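Long-range contacts in histone-lysine N-methyltransferase, H3 lysine-9 specific SUVH6 (Arabidopsis thaliana, PDB 6A5K), which transfers methyl groups from S-adenosylmethionine to histone H3 through its SET domain, and probably recognises methylated DNA through its SRA domain: residues 15-20 with 47-52; 20-25 with 317-322; 56-61 with 84-89; 323-328 with 460-465. The protein carries 1 engineered substitution. All coordinates share one frame; numbering follows the deposited sequence.

Helix 5-29 ties the contacts together. Contacts 1 and 2 occupy successive turns of it, share V20 and have centres about 12 Å apart; there A48 CB packs on C21 SG. Contact 3 also lies about 12 Å from contact 1, centre to centre, and the two meet where I86 packs on F17 and the end of helix 44-54 turns into 56-61. Contact 4 continues the loop of contact 2, with about 14 Å between centres. Contacts 3 and 4, near the SRA and SET regions respectively, have centres about 26 Å apart. Contact 4 joins pre-SET to the SET domain, the methyltransferase module; the T328 side chain is about 14 Å from a zinc ion.

Contact 1 of 4, residues 15-20 with 47-52; sequences RLFHGV and EASTIL
V20 and A48 lie where the two helical segments come closest, 15-20 and 47-52 running at 128° to each other with their axes 9.2 Å apart. A48 is the pivot of the packing: its CB sits against the F17 ring at CE1, 3.6 Å away, and also against V20 CG1, at 3.7 Å. CG of F17 stands anti to the backbone N (chi1 171°), and the end of the side chain comes nearer to the second helix than its base. L52 approaches that ring at its edge, its CD2 lying 3.9 Å from F17 CB. Helices 5-29 and 44-54 form an obliquely crossing pair between the SRA and SET regions: helix 81-87 packs on F17 and S49, while L420 of helix 412-420 touches L16, V20 and L52. V20 splits its two methyls, CG1 meeting I51 CD1 at 4.0 Å and CG2 facing L52 CD1, as the V20 and L52 side chains pass one another head to tail. S49 OG comes within 3.6 Å of F17 CE1 obliquely, but its hydrogen bond goes back along its own helix to D45 O.

Contact 2 of 4, residues 20-25 with 317-322; sequences VCRKIL and NFDGAI
R22 reaches from helix 5-29 to a type I beta turn, N317 to G320, in the pre-SET region, and the turn carries an Asx turn at D319. The charged interaction is a salt bridge made tip to tip. R22 NH2 donates to D319 OD2 at 3.0 Å, on the syn lone pair, with the acceptor close to the guanidinium plane; NH1 adds weak bonds to both carboxylate oxygens, and the two planar groups are turned 43° apart.

Among the neutral hydrogen bonds, NH1 also gives a nearly straight one to N317 OD1, 2.9 Å long with an angle of 163° at the hydrogen, although it meets that oxygen from above the amide plane. In return N317 ND2 makes a weak bond to R22 O at 3.3 Å, and E29 OE1 takes another from ND2. The amide therefore faces both the side chain and the backbone of R22.

Van der Waals packing fills in around these bonds. The R22 chain is extended from CG to NE, and the methyl of A321 lies over the centre of the guanidinium face, CB 3.4 Å from CZ. L25 CD2 rests against N317 ND2 at 3.7 Å. Behind the salt bridge, D319 OD1 accepts A321 N at 3.2 Å, the donor standing above the carboxylate plane.

Contact 3 of 4, residues 56-61 with 84-89; sequences GKFLNS and LNILGI
L59 N donates to I86 O at 2.9 Å, almost in line with the C=O bond; F58 CA adds only a long, bent CA-H...O contact to the same oxygen, at 3.6 Å. I86 belongs to the last turn of helix 81-87 in the SRA domain, which closes in a Schellman motif with G88, at positive phi, as its C-prime residue. The loop opposite starts from a second such motif: G56 ends helix 44-54 in the same way, and F58 follows two residues later.

F58 lays its ring across the I86 side chain at about a right angle. I86 CA stands over the ring centre in a CH-pi contact, 3.9 Å from the centroid, and CG1 packs against F58 CZ at 3.6 Å. L52 and K53 of helix 44-54 also touch the F58 side chain. An alanine at F58 would probably leave the CA and CG1 of I86 without their aromatic cover, opening a gap between the loop and helix 81-87.

L59 and L87 run alongside each other in the same direction, with CD1 of L59 and CD2 of L87 3.8 Å apart. Farther along, N60 ND2 donates to L87 O at 2.9 Å with an angle of 168° at the hydrogen, the oxygen lying in the plane of the amide.

Contact 4 of 4, residues 323-328 with 460-465; sequences VGAKPT and NLYAQN
Q464 reaches from its strand to the backbone of K326. Beyond CB, its CG stands anti to the backbone N (chi1 175°), and a bend at chi2 turns the amide toward the loop, bringing CD to 3.3 Å from K326 O. OE1 accepts K326 N at 3.0 Å in a straight bond, 167° at the hydrogen. NE2 uses both of its hydrogens: one goes to K326 O at 2.8 Å, met from above that carbonyl's plane, the other to the strand's own N465 O at 3.0 Å, with an angle of 171°. The amide thus satisfies both N and O of K326, much as a neighbouring strand would, while its bond to N465 O fixes its rotation. An alanine in place of Q464 would probably leave K326 N and O without these partners and set this part of the loop free to shift.

Before K326 in the loop, A325 CB packs obliquely against the Y462 ring, 3.5 Å from CE2. After it, P327 O lies 3.5 Å from N465 CB. A water joins N465 ND2, at 2.8 Å, to T328 OG1, at 2.6 Å.

The contact joins the pre-SET loop to the SET domain. Strand 328-330 continues from it as the outermost strand of a mixed sheet, parallel to 461-467, which pairs in turn with 477-482; at the loop's other end, V323 packs on K23 and Q26 of helix 5-29.

Contact 1 of 4, residues 15-20 with 47-52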
loop_
_atom_site.group_PDB
_atom_site.type_symbol
_atom_site.label_atom_id
_atom_site.label_comp_id
_atom_site.label_asym_id
_atom_site.label_seq_id
_atom_site.Cartn_x
_atom_site.Cartn_y
_atom_site.Cartn_z
ATOM N N ARG A 15 1.094 7.040 6.670
ATOM C CA ARG A 15 1.962 7.366 5.540
ATOM C C ARG A 15 3.169 8.178 6.030
ATOM O O ARG A 15 4.321 7.909 5.655
ATOM C CB ARG A 15 1.158 8.128 4.473
ATOM C CG ARG A 15 1.776 8.167 3.095
ATOM C CD ARG A 15 0.789 8.745 2.074
ATOM N NE ARG A 15 -0.402 7.911 1.927
ATOM C CZ ARG A 15 -1.633 8.393 1.780
ATOM N NH1 ARG A 15 -1.839 9.701 1.766
ATOM N NH2 ARG A 15 -2.661 7.568 1.643
ATOM N N LEU A 16 2.900 9.158 6.888
ATOM C CA LEU A 16 3.945 9.959 7.512
ATOM C C LEU A 16 4.897 9.075 8.325
ATOM O O LEU A 16 6.123 9.176 8.204
ATOM C CB LEU A 16 3.325 11.034 8.406
ATOM C CG LEU A 16 4.275 12.049 9.039
ATOM C CD1 LEU A 16 4.873 12.967 7.967
ATOM C CD2 LEU A 16 3.554 12.852 10.122
ATOM N N PHE A 17 4.320 8.196 9.141
ATOM C CA PHE A 17 5.111 7.260 9.932
ATOM C C PHE A 17 6.068 6.429 9.066
ATOM O O PHE A 17 7.273 6.351 9.344
ATOM C CB PHE A 17 4.194 6.326 10.726
ATOM C CG PHE A 17 4.922 5.208 11.402
ATOM C CD1 PHE A 17 5.662 5.440 12.551
ATOM C CD2 PHE A 17 4.869 3.919 10.893
ATOM C CE1 PHE A 17 6.332 4.412 13.184
ATOM C CE2 PHE A 17 5.538 2.885 11.523
ATOM C CZ PHE A 17 6.274 3.135 12.669
ATOM N N HIS A 18 5.542 5.816 8.009
ATOM C CA HIS A 18 6.397 4.982 7.167
ATOM C C HIS A 18 7.422 5.806 6.395
ATOM O O HIS A 18 8.537 5.335 6.134
ATOM C CB HIS A 18 5.544 4.128 6.224
ATOM C CG HIS A 18 4.953 2.934 6.904
ATOM N ND1 HIS A 18 5.687 1.797 7.170
ATOM C CD2 HIS A 18 3.724 2.722 7.430
ATOM C CE1 HIS A 18 4.927 0.926 7.811
ATOM N NE2 HIS A 18 3.733 1.463 7.987
ATOM N N GLY A 19 7.054 7.037 6.055
ATOM C CA GLY A 19 7.981 7.954 5.417
ATOM C C GLY A 19 9.185 8.187 6.311
ATOM O O GLY A 19 10.335 8.091 5.872
ATOM N N VAL A 20 8.920 8.477 7.581
ATOM C CA VAL A 20 9.995 8.695 8.545
ATOM C C VAL A 20 10.839 7.432 8.765
ATOM O O VAL A 20 12.077 7.501 8.783
ATOM C CB VAL A 20 9.433 9.189 9.897
ATOM C CG1 VAL A 20 10.544 9.261 10.947
ATOM C CG2 VAL A 20 8.772 10.549 9.711
ATOM N N GLU A 47 12.123 4.862 16.687
ATOM C CA GLU A 47 12.598 6.226 16.470
ATOM C C GLU A 47 11.549 7.088 15.772
ATOM O O GLU A 47 11.316 8.246 16.167
ATOM C CB GLU A 47 13.906 6.213 15.671
ATOM C CG GLU A 47 15.050 5.521 16.401
ATOM C CD GLU A 47 16.398 5.723 15.733
ATOM O OE1 GLU A 47 16.464 6.410 14.690
ATOM O OE2 GLU A 47 17.400 5.195 16.263
ATOM N N ALA A 48 10.910 6.519 14.750
ATOM C CA ALA A 48 9.841 7.205 14.040
ATOM C C ALA A 48 8.681 7.505 14.978
ATOM O O ALA A 48 8.099 8.595 14.932
ATOM C CB ALA A 48 9.357 6.371 12.845
ATOM N N SER A 49 8.347 6.531 15.821
ATOM C CA SER A 49 7.280 6.710 16.802
ATOM C C SER A 49 7.599 7.870 17.733
ATOM O O SER A 49 6.730 8.687 18.026
ATOM C CB SER A 49 7.054 5.431 17.623
ATOM O OG SER A 49 6.587 4.367 16.809
ATOM N N THR A 50 8.841 7.932 18.208
ATOM C CA THR A 50 9.247 9.012 19.102
ATOM C C THR A 50 9.099 10.364 18.415
ATOM O O THR A 50 8.583 11.324 19.009
ATOM C CB THR A 50 10.700 8.835 19.584
ATOM O OG1 THR A 50 10.780 7.678 20.426
ATOM C CG2 THR A 50 11.154 10.054 20.368
ATOM N N ILE A 51 9.531 10.431 17.155
ATOM C CA ILE A 51 9.443 11.678 16.394
ATOM C C ILE A 51 7.992 12.133 16.211
ATOM O O ILE A 51 7.664 13.303 16.431
ATOM C CB ILE A 51 10.138 11.540 15.022
ATOM C CG1 ILE A 51 11.656 11.410 15.227
ATOM C CG2 ILE A 51 9.837 12.739 14.137
ATOM C CD1 ILE A 51 12.403 10.951 13.997
ATOM N N LEU A 52 7.115 11.207 15.842
ATOM C CA LEU A 52 5.704 11.545 15.679
ATOM C C LEU A 52 5.058 11.952 17.008
ATOM O O LEU A 52 4.226 12.857 17.057
ATOM C CB LEU A 52 4.940 10.371 15.053
ATOM C CG LEU A 52 4.768 10.399 13.532
ATOM C CD1 LEU A 52 6.068 10.138 12.780
ATOM C CD2 LEU A 52 3.693 9.413 13.103
#

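Contact 2 of 4, residues 20-25 with 317-322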
loop_
_atom_site.group_PDB
_atom_site.type_symbol
_atom_site.label_atom_id
_atom_site.label_comp_id
_atom_site.label_asym_id
_atom_site.label_seq_id
_atom_site.Cartn_x
_atom_site.Cartn_y
_atom_site.Cartn_z
ATOM N N VAL A 20 8.920 8.477 7.581
ATOM C CA VAL A 20 9.995 8.695 8.545
ATOM C C VAL A 20 10.839 7.432 8.765
ATOM O O VAL A 20 12.077 7.501 8.783
ATOM C CB VAL A 20 9.433 9.189 9.897
ATOM C CG1 VAL A 20 10.544 9.261 10.947
ATOM C CG2 VAL A 20 8.772 10.549 9.711
ATOM N N CYS A 21 10.176 6.285 8.934
ATOM C CA CYS A 21 10.886 5.004 9.025
ATOM C C CYS A 21 11.886 4.813 7.881
ATOM O O CYS A 21 13.067 4.499 8.101
ATOM C CB CYS A 21 9.904 3.826 9.009
ATOM S SG CYS A 21 8.952 3.576 10.521
ATOM N N ARG A 22 11.407 4.993 6.654
ATOM C CA ARG A 22 12.233 4.687 5.493
ATOM C C ARG A 22 13.277 5.771 5.231
ATOM O O ARG A 22 14.303 5.504 4.603
ATOM C CB ARG A 22 11.348 4.457 4.269
ATOM C CG ARG A 22 10.536 3.159 4.397
ATOM C CD ARG A 22 10.042 2.618 3.060
ATOM N NE ARG A 22 9.567 1.240 3.185
ATOM C CZ ARG A 22 10.345 0.167 3.084
ATOM N NH1 ARG A 22 11.645 0.306 2.855
ATOM N NH2 ARG A 22 9.827 -1.049 3.212
ATOM N N LYS A 23 13.040 6.982 5.722
ATOM C CA LYS A 23 14.074 8.015 5.631
ATOM C C LYS A 23 15.207 7.735 6.629
ATOM O O LYS A 23 16.393 7.914 6.321
ATOM C CB LYS A 23 13.479 9.405 5.864
ATOM C CG LYS A 23 14.516 10.526 5.886
ATOM C CD LYS A 23 15.216 10.695 4.541
ATOM C CE LYS A 23 14.229 10.991 3.423
ATOM N NZ LYS A 23 14.918 11.461 2.187
ATOM N N ILE A 24 14.844 7.289 7.829
ATOM C CA ILE A 24 15.853 6.896 8.809
ATOM C C ILE A 24 16.672 5.723 8.262
ATOM O O ILE A 24 17.913 5.700 8.354
ATOM C CB ILE A 24 15.222 6.509 10.160
ATOM C CG1 ILE A 24 14.541 7.718 10.799
ATOM C CG2 ILE A 24 16.276 5.943 11.110
ATOM C CD1 ILE A 24 13.736 7.371 12.041
ATOM N N LEU A 25 15.972 4.760 7.670
ATOM C CA LEU A 25 16.638 3.601 7.087
ATOM C C LEU A 25 17.545 4.017 5.933
ATOM O O LEU A 25 18.643 3.491 5.780
ATOM C CB LEU A 25 15.610 2.569 6.616
ATOM C CG LEU A 25 16.165 1.262 6.042
ATOM C CD1 LEU A 25 16.919 0.483 7.111
ATOM C CD2 LEU A 25 15.042 0.417 5.469
ATOM N N ASN A 317 15.026 2.082 -0.749
ATOM C CA ASN A 317 15.702 1.345 0.311
ATOM C C ASN A 317 16.274 0.048 -0.252
ATOM O O ASN A 317 15.954 -0.346 -1.369
ATOM C CB ASN A 317 14.757 1.050 1.482
ATOM C CG ASN A 317 14.403 2.298 2.270
ATOM O OD1 ASN A 317 13.231 2.645 2.406
ATOM N ND2 ASN A 317 15.418 2.985 2.783
ATOM N N PHE A 318 17.103 -0.631 0.530
ATOM C CA PHE A 318 17.766 -1.836 0.039
ATOM C C PHE A 318 16.777 -2.978 -0.215
ATOM O O PHE A 318 17.111 -3.949 -0.897
ATOM C CB PHE A 318 18.852 -2.294 1.015
ATOM C CG PHE A 318 20.088 -1.428 1.011
ATOM C CD1 PHE A 318 20.166 -0.301 0.205
ATOM C CD2 PHE A 318 21.173 -1.753 1.807
ATOM C CE1 PHE A 318 21.298 0.494 0.204
ATOM C CE2 PHE A 318 22.316 -0.965 1.809
ATOM C CZ PHE A 318 22.377 0.162 1.004
ATOM N N ASP A 319 15.563 -2.862 0.322
ATOM C CA ASP A 319 14.559 -3.904 0.129
ATOM C C ASP A 319 13.663 -3.638 -1.091
ATOM O O ASP A 319 12.669 -4.334 -1.306
ATOM C CB ASP A 319 13.714 -4.071 1.407
ATOM C CG ASP A 319 12.840 -2.851 1.721
ATOM O OD1 ASP A 319 12.926 -1.816 1.033
ATOM O OD2 ASP A 319 12.058 -2.934 2.689
ATOM N N GLY A 320 14.022 -2.637 -1.891
ATOM C CA GLY A 320 13.320 -2.376 -3.136
ATOM C C GLY A 320 12.192 -1.360 -3.065
ATOM O O GLY A 320 11.714 -0.886 -4.089
ATOM N N ALA A 321 11.755 -1.022 -1.858
ATOM C CA ALA A 321 10.698 -0.033 -1.698
ATOM C C ALA A 321 11.215 1.382 -1.947
ATOM O O ALA A 321 12.342 1.710 -1.575
ATOM C CB ALA A 321 10.089 -0.134 -0.300
ATOM N N ILE A 322 10.386 2.216 -2.571
ATOM C CA ILE A 322 10.723 3.621 -2.779
ATOM C C ILE A 322 10.698 4.341 -1.424
ATOM O O ILE A 322 9.841 4.071 -0.580
ATOM C CB ILE A 322 9.748 4.294 -3.789
ATOM C CG1 ILE A 322 10.259 5.659 -4.237
ATOM C CG2 ILE A 322 8.324 4.409 -3.224
ATOM C CD1 ILE A 322 9.337 6.317 -5.281
#

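Contact 3 of 4, residues 56-61 with 84-89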
loop_
_atom_site.group_PDB
_atom_site.type_symbol
_atom_site.label_atom_id
_atom_site.label_comp_id
_atom_site.label_asym_id
_atom_site.label_seq_id
_atom_site.Cartn_x
_atom_site.Cartn_y
_atom_site.Cartn_z
ATOM N N GLY A 56 3.317 15.795 18.144
ATOM C CA GLY A 56 1.876 15.803 18.324
ATOM C C GLY A 56 1.070 15.068 17.263
ATOM O O GLY A 56 -0.076 15.434 16.998
ATOM N N LYS A 57 1.647 14.025 16.669
ATOM C CA LYS A 57 1.005 13.358 15.535
ATOM C C LYS A 57 0.206 12.108 15.910
ATOM O O LYS A 57 -0.442 11.520 15.046
ATOM C CB LYS A 57 2.045 12.972 14.475
ATOM C CG LYS A 57 2.872 14.146 13.955
ATOM C CD LYS A 57 2.004 15.178 13.259
ATOM C CE LYS A 57 2.860 16.299 12.701
ATOM N NZ LYS A 57 2.060 17.447 12.194
ATOM N N PHE A 58 0.268 11.681 17.169
ATOM C CA PHE A 58 -0.513 10.516 17.593
ATOM C C PHE A 58 -2.003 10.845 17.574
ATOM O O PHE A 58 -2.401 11.972 17.893
ATOM C CB PHE A 58 -0.115 10.051 18.996
ATOM C CG PHE A 58 1.076 9.137 19.033
ATOM C CD1 PHE A 58 2.160 9.343 18.195
ATOM C CD2 PHE A 58 1.124 8.087 19.938
ATOM C CE1 PHE A 58 3.261 8.506 18.248
ATOM C CE2 PHE A 58 2.224 7.248 19.993
ATOM C CZ PHE A 58 3.293 7.460 19.142
ATOM N N LEU A 59 -2.817 9.859 17.212
ATOM C CA LEU A 59 -4.268 10.011 17.209
ATOM C C LEU A 59 -4.868 9.315 18.427
ATOM O O LEU A 59 -4.341 8.298 18.889
ATOM C CB LEU A 59 -4.875 9.446 15.917
ATOM C CG LEU A 59 -4.312 9.989 14.594
ATOM C CD1 LEU A 59 -5.055 9.414 13.374
ATOM C CD2 LEU A 59 -4.341 11.503 14.563
ATOM N N ASN A 60 -5.960 9.869 18.947
ATOM C CA ASN A 60 -6.656 9.285 20.096
ATOM C C ASN A 60 -5.728 9.047 21.286
ATOM O O ASN A 60 -5.885 8.072 22.015
ATOM C CB ASN A 60 -7.324 7.964 19.698
ATOM C CG ASN A 60 -8.230 8.106 18.492
ATOM O OD1 ASN A 60 -9.185 8.886 18.498
ATOM N ND2 ASN A 60 -7.929 7.356 17.446
ATOM N N SER A 61 -4.748 9.924 21.472
ATOM C CA SER A 61 -3.762 9.719 22.529
ATOM C C SER A 61 -4.337 10.112 23.884
ATOM O O SER A 61 -5.148 11.032 23.985
ATOM C CB SER A 61 -2.486 10.513 22.255
ATOM O OG SER A 61 -2.695 11.894 22.468
ATOM N N LEU A 84 -0.269 0.531 15.741
ATOM C CA LEU A 84 -1.482 0.359 16.539
ATOM C C LEU A 84 -1.519 1.361 17.688
ATOM O O LEU A 84 -2.588 1.866 18.055
ATOM C CB LEU A 84 -1.576 -1.072 17.076
ATOM C CG LEU A 84 -1.490 -2.189 16.035
ATOM C CD1 LEU A 84 -1.583 -3.558 16.716
ATOM C CD2 LEU A 84 -2.566 -2.030 14.970
ATOM N N ASN A 85 -0.351 1.658 18.255
ATOM C CA ASN A 85 -0.283 2.641 19.336
ATOM C C ASN A 85 -0.426 4.064 18.810
ATOM O O ASN A 85 -1.068 4.911 19.436
ATOM C CB ASN A 85 1.025 2.507 20.117
ATOM C CG ASN A 85 1.108 3.477 21.292
ATOM O OD1 ASN A 85 0.310 3.413 22.232
ATOM N ND2 ASN A 85 2.080 4.377 21.243
ATOM N N ILE A 86 0.167 4.324 17.653
ATOM C CA ILE A 86 0.094 5.656 17.061
ATOM C C ILE A 86 -1.356 6.065 16.788
ATOM O O ILE A 86 -1.737 7.226 16.986
ATOM C CB ILE A 86 0.928 5.724 15.767
ATOM C CG1 ILE A 86 2.412 5.649 16.120
ATOM C CG2 ILE A 86 0.641 7.010 15.003
ATOM C CD1 ILE A 86 3.317 5.332 14.949
ATOM N N LEU A 87 -2.168 5.089 16.388
ATOM C CA LEU A 87 -3.576 5.324 16.064
ATOM C C LEU A 87 -4.520 5.146 17.252
ATOM O O LEU A 87 -5.705 5.483 17.166
ATOM C CB LEU A 87 -4.014 4.386 14.935
ATOM C CG LEU A 87 -3.305 4.524 13.588
ATOM C CD1 LEU A 87 -3.901 3.544 12.561
ATOM C CD2 LEU A 87 -3.399 5.956 13.100
ATOM N N GLY A 88 -3.999 4.621 18.357
ATOM C CA GLY A 88 -4.819 4.353 19.526
ATOM C C GLY A 88 -5.724 3.143 19.363
ATOM O O GLY A 88 -6.735 3.016 20.055
ATOM N N ILE A 89 -5.371 2.256 18.440
ATOM C CA ILE A 89 -6.122 1.017 18.223
ATOM C C ILE A 89 -5.841 0.018 19.342
ATOM O O ILE A 89 -6.733 -0.688 19.821
ATOM C CB ILE A 89 -5.754 0.356 16.874
ATOM C CG1 ILE A 89 -6.179 1.238 15.701
ATOM C CG2 ILE A 89 -6.390 -1.026 16.749
ATOM C CD1 ILE A 89 -5.705 0.713 14.366
HETATM O O HOH W 1 -2.295 7.228 20.280
#

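Contact 4 of 4, residues 323-328 with 460-465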
loop_
_atom_site.group_PDB
_atom_site.type_symbol
_atom_site.label_atom_id
_atom_site.label_comp_id
_atom_site.label_asym_id
_atom_site.label_seq_id
_atom_site.Cartn_x
_atom_site.Cartn_y
_atom_site.Cartn_z
ATOM N N VAL A 323 11.668 5.219 -1.193
ATOM C CA VAL A 323 11.727 5.944 0.073
ATOM C C VAL A 323 10.598 6.972 0.136
ATOM O O VAL A 323 9.934 7.135 1.163
ATOM C CB VAL A 323 13.090 6.642 0.261
ATOM C CG1 VAL A 323 13.095 7.488 1.528
ATOM C CG2 VAL A 323 14.225 5.609 0.288
ATOM N N GLY A 324 10.387 7.657 -0.982
ATOM C CA GLY A 324 9.330 8.639 -1.103
ATOM C C GLY A 324 9.282 9.151 -2.525
ATOM O O GLY A 324 10.254 9.008 -3.277
ATOM N N ALA A 325 8.149 9.738 -2.897
ATOM C CA ALA A 325 7.981 10.314 -4.221
ATOM C C ALA A 325 8.999 11.425 -4.446
ATOM O O ALA A 325 9.390 12.116 -3.507
ATOM C CB ALA A 325 6.561 10.844 -4.394
ATOM N N LYS A 326 9.437 11.567 -5.694
ATOM C CA LYS A 326 10.312 12.651 -6.124
ATOM C C LYS A 326 9.834 13.082 -7.503
ATOM O O LYS A 326 9.082 12.343 -8.144
ATOM C CB LYS A 326 11.781 12.210 -6.182
ATOM C CG LYS A 326 12.354 11.689 -4.877
ATOM C CD LYS A 326 13.826 11.347 -5.035
ATOM C CE LYS A 326 14.685 12.602 -5.122
ATOM N NZ LYS A 326 16.115 12.284 -5.389
ATOM N N PRO A 327 10.260 14.268 -7.968
ATOM C CA PRO A 327 9.911 14.655 -9.340
ATOM C C PRO A 327 10.351 13.601 -10.356
ATOM O O PRO A 327 9.556 13.199 -11.211
ATOM C CB PRO A 327 10.676 15.968 -9.536
ATOM C CG PRO A 327 10.756 16.547 -8.158
ATOM C CD PRO A 327 10.931 15.362 -7.240
ATOM N N THR A 328 11.597 13.148 -10.243
ATOM C CA THR A 328 12.124 12.129 -11.145
ATOM C C THR A 328 13.065 11.175 -10.409
ATOM O O THR A 328 13.874 11.592 -9.582
ATOM C CB THR A 328 12.885 12.764 -12.347
ATOM O OG1 THR A 328 12.106 13.826 -12.910
ATOM C CG2 THR A 328 13.158 11.724 -13.429
ATOM N N ASN A 460 -4.634 5.069 -3.281
ATOM C CA ASN A 460 -3.592 4.296 -2.597
ATOM C C ASN A 460 -2.339 4.144 -3.464
ATOM O O ASN A 460 -1.342 3.558 -3.028
ATOM C CB ASN A 460 -4.117 2.917 -2.153
ATOM C CG ASN A 460 -4.850 2.168 -3.261
ATOM O OD1 ASN A 460 -4.694 2.474 -4.436
ATOM N ND2 ASN A 460 -5.638 1.153 -2.880
ATOM N N LEU A 461 -2.389 4.684 -4.682
ATOM C CA LEU A 461 -1.221 4.702 -5.568
ATOM C C LEU A 461 -0.863 6.122 -5.974
ATOM O O LEU A 461 -1.700 7.015 -5.935
ATOM C CB LEU A 461 -1.461 3.887 -6.848
ATOM C CG LEU A 461 -1.879 2.413 -6.826
ATOM C CD1 LEU A 461 -1.814 1.831 -8.248
ATOM C CD2 LEU A 461 -1.039 1.591 -5.863
ATOM N N TYR A 462 0.385 6.326 -6.382
ATOM C CA TYR A 462 0.731 7.555 -7.080
ATOM C C TYR A 462 1.633 7.255 -8.262
ATOM O O TYR A 462 2.310 6.213 -8.301
ATOM C CB TYR A 462 1.414 8.572 -6.152
ATOM C CG TYR A 462 2.684 8.088 -5.492
ATOM C CD1 TYR A 462 2.644 7.468 -4.253
ATOM C CD2 TYR A 462 3.933 8.267 -6.100
ATOM C CE1 TYR A 462 3.799 7.029 -3.628
ATOM C CE2 TYR A 462 5.097 7.825 -5.478
ATOM C CZ TYR A 462 5.020 7.206 -4.241
ATOM O OH TYR A 462 6.160 6.768 -3.588
ATOM N N ALA A 463 1.643 8.188 -9.211
ATOM C CA ALA A 463 2.494 8.101 -10.394
ATOM C C ALA A 463 3.866 8.698 -10.106
ATOM O O ALA A 463 3.990 9.725 -9.439
ATOM C CB ALA A 463 1.841 8.810 -11.584
ATOM N N GLN A 464 4.892 8.031 -10.615
ATOM C CA GLN A 464 6.275 8.398 -10.379
ATOM C C GLN A 464 7.035 8.321 -11.694
ATOM O O GLN A 464 7.073 7.267 -12.339
ATOM C CB GLN A 464 6.911 7.469 -9.345
ATOM C CG GLN A 464 8.397 7.699 -9.110
ATOM C CD GLN A 464 8.676 9.101 -8.593
ATOM O OE1 GLN A 464 8.183 9.493 -7.531
ATOM N NE2 GLN A 464 9.458 9.872 -9.351
ATOM N N ASN A 465 7.633 9.438 -12.094
ATOM C CA ASN A 465 8.444 9.470 -13.308
ATOM C C ASN A 465 9.773 8.763 -13.081
ATOM O O ASN A 465 10.462 9.038 -12.097
ATOM C CB ASN A 465 8.687 10.912 -13.759
ATOM C CG ASN A 465 7.437 11.567 -14.323
ATOM O OD1 ASN A 465 6.471 10.894 -14.669
ATOM N ND2 ASN A 465 7.459 12.890 -14.426
HETATM O O HOH W 2 7.106 12.068 -10.667
HETATM O O HOH W 3 9.888 14.236 -14.281
#